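Local coordinates for protein 3-hydroxyisobutyryl-CoA hydrolase (Mycobacterium thermoresistibile, PDB 4HDT) that probably hydrolyses 3-hydroxyisobutyryl-CoA to 3-hydroxyisobutyrate and free coenzyme A, and carries zinc ions at several sites, at residues V74-S79 and R88-D93; H78-D83 and H303-G308; D93-N98 and I145-D150. One frame throughout, in Å; residues are numbered along the deposited sequence.

Contact 1 (V74-S79 and R88-D93); sequences VAIYHS and RRFWFD. With ZN (zinc ion), chain E.
Ile76 reaches from helix 73-81 to Phe90 and Trp91 of helix 85-103, and the contact rests on this one side chain. Its CB points at the opposite helix. From there the branches divide: CG2, anti to the backbone N, comes within 4.2 Å of Trp91 CZ2, while CG1 lies beside the backbone N (chi1 -63°) and carries CD1 forward. That terminal methyl does most of the touching. Ile76 CD1 is 4.0 Å from Trp91 CZ2, with NE1 and CE2 of the same indole hardly farther. It also lies 4.2 Å from Phe90 CD2, approaching both rings obliquely. In this crotonase-like fold the two helices follow one another along the chain, and Ile76 and Phe90 mark their nearest backbone approach, 8.9 Å between CA atoms. Phe90 packs on Val38 of helix 35-49, and Trp91 on Tyr293 and Ser296 of helix 285-299. His78 ND1 binds a zinc ion at 2.1 Å, and Val74 O lies over one face of the His78 imidazole. One turn on from Arg89, Asp93 OD1 forms a salt bridge with Arg89 NH2 at 2.8 Å, its hydrogen bond weak; Arg89 NE donates to Asp93 OD2 near the guanidinium plane, and Phe92 CD1 sits over its centre.

Contact 2 (H78-D83 and H303-G308); sequences HSAKAD and HDLVEG. With ZN (zinc ion), chain E.
Ala80 and Val306 meet across a wholly aliphatic interface, and the flat groups of the two segments stand apart from it. The imidazole of His303 has the carboxylate of Asp304 at its edge: His303 ND1 donates to Asp304 OD1 at 2.8 Å, with an N-H...O angle of 160° and the oxygen only 8° out of the ring plane. The donor arrives almost in line with the C-O bond. The same carboxylate ties helix 303-313 to other parts of the chain, OD1 taking Arg323 N and OD2 bonding to Ser265 OG.

Between the helices, Ala80 CB points at the other segment and lies 3.9 Å from Val306 CG2. Leu305 CD2 approaches the same methyl more loosely, 4.4 Å from Ala80 CB. With so small a side chain on one side the backbones come near, 6.8 Å between the CA atoms of Ala80 and Val306. Val306 uses both branches: CG1, anti to its backbone N (chi1 170°), touches Lys81 CG at 4.2 Å, and the two side chains cross at about a right angle. Lys81 then bends at chi3, and its NZ makes a weak hydrogen bond with Tyr77 OH. Leu305 also touches Phe147, while Lys81 is exposed to solvent. The contact joins helix 73-81 to helix 303-313, a packing of two helices far apart in sequence within the crotonase-like fold.

Contact 3 (D93-N98 and I145-D150); sequences DEYRLN and IGFIPD
Tyr95 and Asp150 are joined by a direct hydrogen bond: Tyr95 OH donates to Asp150 OD2 at 2.6 Å, and Asp150 OD2 accepts with its anti lone pair, the one turned away from the other carboxylate oxygen. OD2 lies at the edge of the phenol ring, in its plane, while the carboxylate is turned 83° from that plane. A chi1 of 66° sets Asp150 CG between the backbone N and the carbonyl carbon and so brings OD2 to the hydroxyl. Ser296 OG of helix 285-299 is a further hydrogen-bond partner of Tyr95 OH, so the hydroxyl links the loop to a second helix.

A second bridge runs through water. One water molecule donates both to Glu94 OE1 and to Asp150 OD2, each at 2.6 Å, so that OD2 is gripped by two hydrogen bonds. Glu94 reaches the water with an extended chain, its CG anti to the backbone N (chi1 -176°). The two acidic side chains remain apart, Glu94 OE1 lying 4.3 Å from Asp150 OD2, with the water as go-between.

The loop 145-150 runs between strand 137-139 and helix 153-158, a position consistent with a loop lining the acyl-CoA pocket, as in relatives of the crotonase fold; Glu142, just before it, packs against Phe147 and Pro149.

Van der Waals contacts complete the join. Asp150 CB comes within 3.1 Å of Tyr95 OH, a closeness that goes with the short hydrogen bond. Phe147 CZ is only loosely placed, 4.5 Å from Tyr95 OH. Trp91, one turn before Tyr95, meets both the Tyr95 and the Phe147 rings. Ile148 packs on Val271, Thr272 and Ser275 of helix 266-279.

How the contacts relate
Contacts 1 and 2 share helix 73-81, through residues one turn apart (Ile76 and Ala80), and have centres about 10 Å apart; contacts 1 and 3 share helix 85-103, again with centres about 10 Å apart. Contacts 2 and 3 are about 15 Å apart. Contact 3 follows contact 1 along helix 85-103, the two meeting at Asp93, and contact 2, whose second segment comes only at 303-308, spans the whole of contact 3. Trp91 connects contact 1 to contact 3 by packing on Phe147, while Leu305 of contact 2 touches the same loop. The loop 145-150 thus lies against both helix 85-103 and helix 303-313, bringing early and late parts of the crotonase-like chain together.

Contact 1 (V74-S79 and R88-D93)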
loop_
_atom_site.group_PDB
_atom_site.type_symbol
_atom_site.label_atom_id
_atom_site.label_comp_id
_atom_site.label_asym_id
_atom_site.label_seq_id
_atom_site.Cartn_x
_atom_site.Cartn_y
_atom_site.Cartn_z
ATOM N N VAL A 74 -12.443 -9.449 -4.505
ATOM C CA VAL A 74 -13.601 -10.070 -5.146
ATOM C C VAL A 74 -14.386 -9.019 -5.938
ATOM O O VAL A 74 -14.848 -9.267 -7.054
ATOM C CB VAL A 74 -14.555 -10.736 -4.111
ATOM C CG1 VAL A 74 -15.811 -11.265 -4.779
ATOM C CG2 VAL A 74 -13.848 -11.861 -3.343
ATOM N N ALA A 75 -14.570 -7.849 -5.342
ATOM C CA ALA A 75 -15.347 -6.803 -5.994
ATOM C C ALA A 75 -14.635 -6.245 -7.245
ATOM O O ALA A 75 -15.287 -5.911 -8.257
ATOM C CB ALA A 75 -15.623 -5.703 -4.981
ATOM N N ILE A 76 -13.309 -6.133 -7.188
ATOM C CA ILE A 76 -12.537 -5.649 -8.337
ATOM C C ILE A 76 -12.647 -6.688 -9.447
ATOM O O ILE A 76 -12.814 -6.357 -10.618
ATOM C CB ILE A 76 -11.052 -5.390 -7.968
ATOM C CG1 ILE A 76 -10.973 -4.281 -6.904
ATOM C CG2 ILE A 76 -10.248 -5.056 -9.211
ATOM C CD1 ILE A 76 -11.392 -2.917 -7.406
ATOM N N TYR A 77 -12.585 -7.950 -9.056
ATOM C CA TYR A 77 -12.675 -9.055 -10.006
ATOM C C TYR A 77 -14.016 -9.023 -10.718
ATOM O O TYR A 77 -14.073 -9.027 -11.953
ATOM C CB TYR A 77 -12.438 -10.363 -9.250
ATOM C CG TYR A 77 -12.629 -11.671 -10.018
ATOM C CD1 TYR A 77 -11.776 -12.021 -11.062
ATOM C CD2 TYR A 77 -13.589 -12.584 -9.620
ATOM C CE1 TYR A 77 -11.906 -13.219 -11.730
ATOM C CE2 TYR A 77 -13.756 -13.779 -10.286
ATOM C CZ TYR A 77 -12.907 -14.099 -11.333
ATOM O OH TYR A 77 -13.069 -15.293 -11.986
ATOM N N HIS A 78 -15.101 -8.940 -9.964
ATOM C CA HIS A 78 -16.415 -8.876 -10.618
ATOM C C HIS A 78 -16.561 -7.663 -11.529
ATOM O O HIS A 78 -17.186 -7.751 -12.597
ATOM C CB HIS A 78 -17.532 -8.941 -9.580
ATOM C CG HIS A 78 -17.594 -10.258 -8.865
ATOM N ND1 HIS A 78 -18.405 -10.477 -7.778
ATOM C CD2 HIS A 78 -16.913 -11.416 -9.062
ATOM C CE1 HIS A 78 -18.241 -11.712 -7.343
ATOM N NE2 HIS A 78 -17.330 -12.298 -8.099
ATOM N N SER A 79 -15.981 -6.523 -11.127
ATOM C CA SER A 79 -16.060 -5.337 -11.974
ATOM C C SER A 79 -15.248 -5.447 -13.268
ATOM O O SER A 79 -15.686 -5.033 -14.336
ATOM C CB SER A 79 -15.619 -4.090 -11.173
ATOM O OG SER A 79 -15.796 -2.912 -11.923
ATOM N N ARG A 88 -13.426 1.574 -11.108
ATOM C CA ARG A 88 -12.990 2.948 -11.318
ATOM C C ARG A 88 -13.543 3.924 -10.279
ATOM O O ARG A 88 -12.831 4.813 -9.776
ATOM C CB ARG A 88 -13.313 3.415 -12.724
ATOM C CG ARG A 88 -12.493 2.680 -13.767
ATOM C CD ARG A 88 -12.648 3.355 -15.110
ATOM N NE ARG A 88 -13.984 3.133 -15.611
ATOM C CZ ARG A 88 -14.352 2.081 -16.335
ATOM N NH1 ARG A 88 -13.464 1.167 -16.705
ATOM N NH2 ARG A 88 -15.611 1.982 -16.717
ATOM N N ARG A 89 -14.804 3.767 -9.912
ATOM C CA ARG A 89 -15.352 4.671 -8.941
ATOM C C ARG A 89 -14.705 4.444 -7.579
ATOM O O ARG A 89 -14.438 5.392 -6.844
ATOM C CB ARG A 89 -16.846 4.510 -8.825
ATOM C CG ARG A 89 -17.471 5.592 -7.942
ATOM C CD ARG A 89 -17.287 7.018 -8.502
ATOM N NE ARG A 89 -17.220 7.992 -7.420
ATOM C CZ ARG A 89 -17.224 9.321 -7.565
ATOM N NH1 ARG A 89 -17.331 9.879 -8.777
ATOM N NH2 ARG A 89 -17.147 10.106 -6.480
ATOM N N PHE A 90 -14.496 3.179 -7.236
ATOM C CA PHE A 90 -13.830 2.824 -5.974
ATOM C C PHE A 90 -12.450 3.498 -5.924
ATOM O O PHE A 90 -12.113 4.154 -4.941
ATOM C CB PHE A 90 -13.714 1.287 -5.809
ATOM C CG PHE A 90 -12.841 0.866 -4.655
ATOM C CD1 PHE A 90 -13.280 0.985 -3.354
ATOM C CD2 PHE A 90 -11.568 0.410 -4.891
ATOM C CE1 PHE A 90 -12.496 0.597 -2.278
ATOM C CE2 PHE A 90 -10.750 0.040 -3.841
ATOM C CZ PHE A 90 -11.211 0.160 -2.509
ATOM N N TRP A 91 -11.675 3.305 -6.971
ATOM C CA TRP A 91 -10.307 3.860 -6.996
ATOM C C TRP A 91 -10.356 5.383 -6.974
ATOM O O TRP A 91 -9.508 6.017 -6.338
ATOM C CB TRP A 91 -9.563 3.366 -8.215
ATOM C CG TRP A 91 -9.167 1.945 -8.177
ATOM C CD1 TRP A 91 -8.793 1.248 -7.088
ATOM C CD2 TRP A 91 -9.073 1.051 -9.276
ATOM N NE1 TRP A 91 -8.474 -0.039 -7.421
ATOM C CE2 TRP A 91 -8.635 -0.189 -8.774
ATOM C CE3 TRP A 91 -9.314 1.171 -10.637
ATOM C CZ2 TRP A 91 -8.420 -1.318 -9.617
ATOM C CZ3 TRP A 91 -9.090 0.065 -11.478
ATOM C CH2 TRP A 91 -8.670 -1.160 -10.965
ATOM N N PHE A 92 -11.296 5.979 -7.688
ATOM C CA PHE A 92 -11.445 7.435 -7.673
ATOM C C PHE A 92 -11.619 7.948 -6.232
ATOM O O PHE A 92 -10.902 8.838 -5.783
ATOM C CB PHE A 92 -12.631 7.827 -8.577
ATOM C CG PHE A 92 -12.700 9.273 -8.943
ATOM C CD1 PHE A 92 -13.390 10.167 -8.169
ATOM C CD2 PHE A 92 -12.117 9.721 -10.106
ATOM C CE1 PHE A 92 -13.467 11.516 -8.518
ATOM C CE2 PHE A 92 -12.174 11.052 -10.466
ATOM C CZ PHE A 92 -12.841 11.951 -9.666
ATOM N N ASP A 93 -12.554 7.384 -5.488
ATOM C CA ASP A 93 -12.818 7.765 -4.114
ATOM C C ASP A 93 -11.669 7.358 -3.172
ATOM O O ASP A 93 -11.301 8.101 -2.264
ATOM C CB ASP A 93 -14.141 7.154 -3.634
ATOM C CG ASP A 93 -15.357 7.810 -4.268
ATOM O OD1 ASP A 93 -15.302 9.016 -4.694
ATOM O OD2 ASP A 93 -16.432 7.142 -4.341
HETATM ZN ZN ZN E . -19.760 -9.340 -6.711
#

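Contact 2 (H78-D83 and H303-G308)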
loop_
_atom_site.group_PDB
_atom_site.type_symbol
_atom_site.label_atom_id
_atom_site.label_comp_id
_atom_site.label_asym_id
_atom_site.label_seq_id
_atom_site.Cartn_x
_atom_site.Cartn_y
_atom_site.Cartn_z
ATOM N N HIS A 78 -15.101 -8.940 -9.964
ATOM C CA HIS A 78 -16.415 -8.876 -10.618
ATOM C C HIS A 78 -16.561 -7.663 -11.529
ATOM O O HIS A 78 -17.186 -7.751 -12.597
ATOM C CB HIS A 78 -17.532 -8.941 -9.580
ATOM C CG HIS A 78 -17.594 -10.258 -8.865
ATOM N ND1 HIS A 78 -18.405 -10.477 -7.778
ATOM C CD2 HIS A 78 -16.913 -11.416 -9.062
ATOM C CE1 HIS A 78 -18.241 -11.712 -7.343
ATOM N NE2 HIS A 78 -17.330 -12.298 -8.099
ATOM N N SER A 79 -15.981 -6.523 -11.127
ATOM C CA SER A 79 -16.060 -5.337 -11.974
ATOM C C SER A 79 -15.248 -5.447 -13.268
ATOM O O SER A 79 -15.686 -5.033 -14.336
ATOM C CB SER A 79 -15.619 -4.090 -11.173
ATOM O OG SER A 79 -15.796 -2.912 -11.923
ATOM N N ALA A 80 -14.045 -5.992 -13.155
ATOM C CA ALA A 80 -13.168 -6.177 -14.314
ATOM C C ALA A 80 -13.783 -7.110 -15.337
ATOM O O ALA A 80 -13.585 -6.921 -16.527
ATOM C CB ALA A 80 -11.800 -6.701 -13.887
ATOM N N LYS A 81 -14.543 -8.093 -14.874
ATOM C CA LYS A 81 -15.263 -8.999 -15.803
ATOM C C LYS A 81 -16.464 -8.310 -16.471
ATOM O O LYS A 81 -16.866 -8.687 -17.587
ATOM C CB LYS A 81 -15.624 -10.323 -15.097
ATOM C CG LYS A 81 -14.396 -11.152 -14.699
ATOM C CD LYS A 81 -14.718 -12.610 -14.378
ATOM C CE LYS A 81 -15.464 -12.785 -13.054
ATOM N NZ LYS A 81 -15.975 -14.182 -12.861
ATOM N N ALA A 82 -17.005 -7.284 -15.810
ATOM C CA ALA A 82 -18.098 -6.459 -16.325
ATOM C C ALA A 82 -17.501 -5.258 -17.056
ATOM O O ALA A 82 -16.537 -5.430 -17.785
ATOM C CB ALA A 82 -18.997 -6.019 -15.177
ATOM N N ASP A 83 -17.997 -4.037 -16.830
ATOM C CA ASP A 83 -17.491 -2.897 -17.577
ATOM C C ASP A 83 -16.516 -1.992 -16.772
ATOM O O ASP A 83 -16.155 -0.910 -17.240
ATOM C CB ASP A 83 -18.662 -2.109 -18.227
ATOM C CG ASP A 83 -19.356 -1.141 -17.280
ATOM O OD1 ASP A 83 -19.060 -1.118 -16.072
ATOM O OD2 ASP A 83 -20.231 -0.373 -17.769
ATOM N N HIS A 303 -5.724 -9.155 -19.431
ATOM C CA HIS A 303 -5.848 -10.563 -19.115
ATOM C C HIS A 303 -5.336 -10.847 -17.703
ATOM O O HIS A 303 -5.949 -11.581 -16.956
ATOM C CB HIS A 303 -5.038 -11.375 -20.130
ATOM C CG HIS A 303 -4.868 -12.822 -19.764
ATOM N ND1 HIS A 303 -3.908 -13.262 -18.880
ATOM C CD2 HIS A 303 -5.528 -13.926 -20.188
ATOM C CE1 HIS A 303 -3.984 -14.580 -18.780
ATOM N NE2 HIS A 303 -4.963 -15.004 -19.556
ATOM N N ASP A 304 -4.182 -10.288 -17.342
ATOM C CA ASP A 304 -3.548 -10.741 -16.122
ATOM C C ASP A 304 -4.247 -10.317 -14.836
ATOM O O ASP A 304 -4.156 -10.996 -13.839
ATOM C CB ASP A 304 -2.073 -10.335 -16.074
ATOM C CG ASP A 304 -1.181 -11.256 -16.898
ATOM O OD1 ASP A 304 -1.715 -12.135 -17.631
ATOM O OD2 ASP A 304 0.059 -11.117 -16.807
ATOM N N LEU A 305 -4.921 -9.170 -14.820
ATOM C CA LEU A 305 -5.642 -8.788 -13.614
ATOM C C LEU A 305 -6.711 -9.831 -13.266
ATOM O O LEU A 305 -6.796 -10.299 -12.131
ATOM C CB LEU A 305 -6.263 -7.401 -13.743
ATOM C CG LEU A 305 -6.973 -6.932 -12.475
ATOM C CD1 LEU A 305 -6.045 -6.812 -11.284
ATOM C CD2 LEU A 305 -7.731 -5.647 -12.742
ATOM N N VAL A 306 -7.494 -10.245 -14.251
ATOM C CA VAL A 306 -8.556 -11.232 -14.022
ATOM C C VAL A 306 -7.971 -12.602 -13.654
ATOM O O VAL A 306 -8.401 -13.249 -12.690
ATOM C CB VAL A 306 -9.483 -11.281 -15.261
ATOM C CG1 VAL A 306 -10.449 -12.455 -15.194
ATOM C CG2 VAL A 306 -10.214 -9.953 -15.391
ATOM N N GLU A 307 -6.974 -13.030 -14.419
ATOM C CA GLU A 307 -6.313 -14.302 -14.204
ATOM C C GLU A 307 -5.651 -14.316 -12.829
ATOM O O GLU A 307 -5.722 -15.319 -12.099
ATOM C CB GLU A 307 -5.311 -14.551 -15.331
ATOM C CG GLU A 307 -4.450 -15.798 -15.164
ATOM C CD GLU A 307 -5.188 -17.110 -15.153
ATOM O OE1 GLU A 307 -6.412 -17.169 -15.329
ATOM O OE2 GLU A 307 -4.533 -18.145 -14.987
ATOM N N GLY A 308 -4.951 -13.217 -12.496
ATOM C CA GLY A 308 -4.267 -13.112 -11.209
ATOM C C GLY A 308 -5.201 -13.208 -10.020
ATOM O O GLY A 308 -4.982 -13.985 -9.085
HETATM ZN ZN ZN E . -19.760 -9.340 -6.711
#

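Contact 3 (D93-N98 and I145-D150)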
loop_
_atom_site.group_PDB
_atom_site.type_symbol
_atom_site.label_atom_id
_atom_site.label_comp_id
_atom_site.label_asym_id
_atom_site.label_seq_id
_atom_site.Cartn_x
_atom_site.Cartn_y
_atom_site.Cartn_z
ATOM N N ASP A 93 -12.554 7.384 -5.488
ATOM C CA ASP A 93 -12.818 7.765 -4.114
ATOM C C ASP A 93 -11.669 7.358 -3.172
ATOM O O ASP A 93 -11.301 8.101 -2.264
ATOM C CB ASP A 93 -14.141 7.154 -3.634
ATOM C CG ASP A 93 -15.357 7.810 -4.268
ATOM O OD1 ASP A 93 -15.302 9.016 -4.694
ATOM O OD2 ASP A 93 -16.432 7.142 -4.341
ATOM N N GLU A 94 -11.088 6.183 -3.409
ATOM C CA GLU A 94 -10.016 5.709 -2.547
ATOM C C GLU A 94 -8.767 6.572 -2.675
ATOM O O GLU A 94 -8.177 6.943 -1.664
ATOM C CB GLU A 94 -9.655 4.262 -2.865
ATOM C CG GLU A 94 -8.607 3.660 -1.932
ATOM C CD GLU A 94 -8.211 2.267 -2.344
ATOM O OE1 GLU A 94 -8.117 2.046 -3.570
ATOM O OE2 GLU A 94 -7.975 1.398 -1.480
ATOM N N TYR A 95 -8.409 6.906 -3.894
ATOM C CA TYR A 95 -7.185 7.683 -4.109
ATOM C C TYR A 95 -7.387 9.110 -3.613
ATOM O O TYR A 95 -6.471 9.724 -3.069
ATOM C CB TYR A 95 -6.676 7.664 -5.542
ATOM C CG TYR A 95 -6.322 6.279 -6.121
ATOM C CD1 TYR A 95 -6.398 5.116 -5.365
ATOM C CD2 TYR A 95 -5.958 6.159 -7.431
ATOM C CE1 TYR A 95 -6.133 3.870 -5.913
ATOM C CE2 TYR A 95 -5.672 4.922 -7.995
ATOM C CZ TYR A 95 -5.794 3.781 -7.258
ATOM O OH TYR A 95 -5.555 2.584 -7.908
ATOM N N ARG A 96 -8.575 9.667 -3.756
ATOM C CA ARG A 96 -8.855 10.934 -3.119
ATOM C C ARG A 96 -8.729 10.892 -1.580
ATOM O O ARG A 96 -8.195 11.826 -0.960
ATOM C CB ARG A 96 -10.244 11.443 -3.568
ATOM C CG ARG A 96 -10.219 12.010 -4.997
ATOM C CD ARG A 96 -11.611 12.086 -5.662
ATOM N NE ARG A 96 -12.563 12.847 -4.895
ATOM C CZ ARG A 96 -12.788 14.164 -5.020
ATOM N NH1 ARG A 96 -12.089 14.896 -5.886
ATOM N NH2 ARG A 96 -13.705 14.770 -4.263
ATOM N N LEU A 97 -9.177 9.804 -0.974
ATOM C CA LEU A 97 -9.010 9.601 0.447
ATOM C C LEU A 97 -7.523 9.502 0.803
ATOM O O LEU A 97 -7.075 10.118 1.782
ATOM C CB LEU A 97 -9.749 8.333 0.908
ATOM C CG LEU A 97 -9.436 7.802 2.337
ATOM C CD1 LEU A 97 -9.834 8.802 3.400
ATOM C CD2 LEU A 97 -10.102 6.442 2.593
ATOM N N ASN A 98 -6.780 8.708 0.033
ATOM C CA ASN A 98 -5.304 8.563 0.281
ATOM C C ASN A 98 -4.614 9.933 0.303
ATOM O O ASN A 98 -3.830 10.254 1.209
ATOM C CB ASN A 98 -4.629 7.644 -0.772
ATOM C CG ASN A 98 -5.240 6.249 -0.884
ATOM O OD1 ASN A 98 -5.375 5.720 -2.011
ATOM N ND2 ASN A 98 -5.559 5.626 0.237
ATOM N N ILE A 145 -1.035 -10.563 -8.407
ATOM C CA ILE A 145 -2.386 -10.712 -8.998
ATOM C C ILE A 145 -2.482 -9.962 -10.326
ATOM O O ILE A 145 -3.588 -9.622 -10.791
ATOM C CB ILE A 145 -3.522 -10.287 -8.021
ATOM C CG1 ILE A 145 -3.352 -8.852 -7.486
ATOM C CG2 ILE A 145 -3.641 -11.292 -6.872
ATOM C CD1 ILE A 145 -4.644 -8.207 -6.987
ATOM N N GLY A 146 -1.355 -9.674 -10.962
ATOM C CA GLY A 146 -1.400 -8.985 -12.238
ATOM C C GLY A 146 -1.744 -7.516 -12.167
ATOM O O GLY A 146 -2.170 -6.945 -13.182
ATOM N N PHE A 147 -1.514 -6.919 -11.006
ATOM C CA PHE A 147 -1.852 -5.513 -10.727
ATOM C C PHE A 147 -0.566 -4.791 -10.388
ATOM O O PHE A 147 0.549 -5.413 -10.337
ATOM C CB PHE A 147 -2.929 -5.468 -9.613
ATOM C CG PHE A 147 -3.610 -4.137 -9.405
ATOM C CD1 PHE A 147 -4.290 -3.492 -10.413
ATOM C CD2 PHE A 147 -3.667 -3.590 -8.128
ATOM C CE1 PHE A 147 -4.977 -2.306 -10.149
ATOM C CE2 PHE A 147 -4.366 -2.423 -7.848
ATOM C CZ PHE A 147 -4.967 -1.742 -8.869
ATOM N N ILE A 148 -0.657 -3.476 -10.184
ATOM C CA ILE A 148 0.495 -2.610 -9.931
ATOM C C ILE A 148 0.219 -1.878 -8.626
ATOM O O ILE A 148 -0.912 -1.410 -8.429
ATOM C CB ILE A 148 0.728 -1.640 -11.109
ATOM C CG1 ILE A 148 1.037 -2.396 -12.431
ATOM C CG2 ILE A 148 1.824 -0.638 -10.793
ATOM C CD1 ILE A 148 -0.149 -2.848 -13.236
ATOM N N PRO A 149 1.233 -1.720 -7.742
ATOM C CA PRO A 149 1.020 -0.999 -6.488
ATOM C C PRO A 149 0.353 0.349 -6.717
ATOM O O PRO A 149 0.823 1.146 -7.557
ATOM C CB PRO A 149 2.429 -0.835 -5.909
ATOM C CG PRO A 149 3.163 -2.046 -6.447
ATOM C CD PRO A 149 2.591 -2.307 -7.815
ATOM N N ASP A 150 -0.714 0.569 -5.999
ATOM C CA ASP A 150 -1.489 1.813 -6.088
ATOM C C ASP A 150 -1.610 2.447 -4.729
ATOM O O ASP A 150 -0.741 2.342 -3.932
ATOM C CB ASP A 150 -2.849 1.503 -6.763
ATOM C CG ASP A 150 -3.772 0.592 -5.948
ATOM O OD1 ASP A 150 -3.262 -0.155 -5.045
ATOM O OD2 ASP A 150 -5.031 0.647 -6.240
HETATM O O HOH W 1 -6.956 -0.045 -4.649
#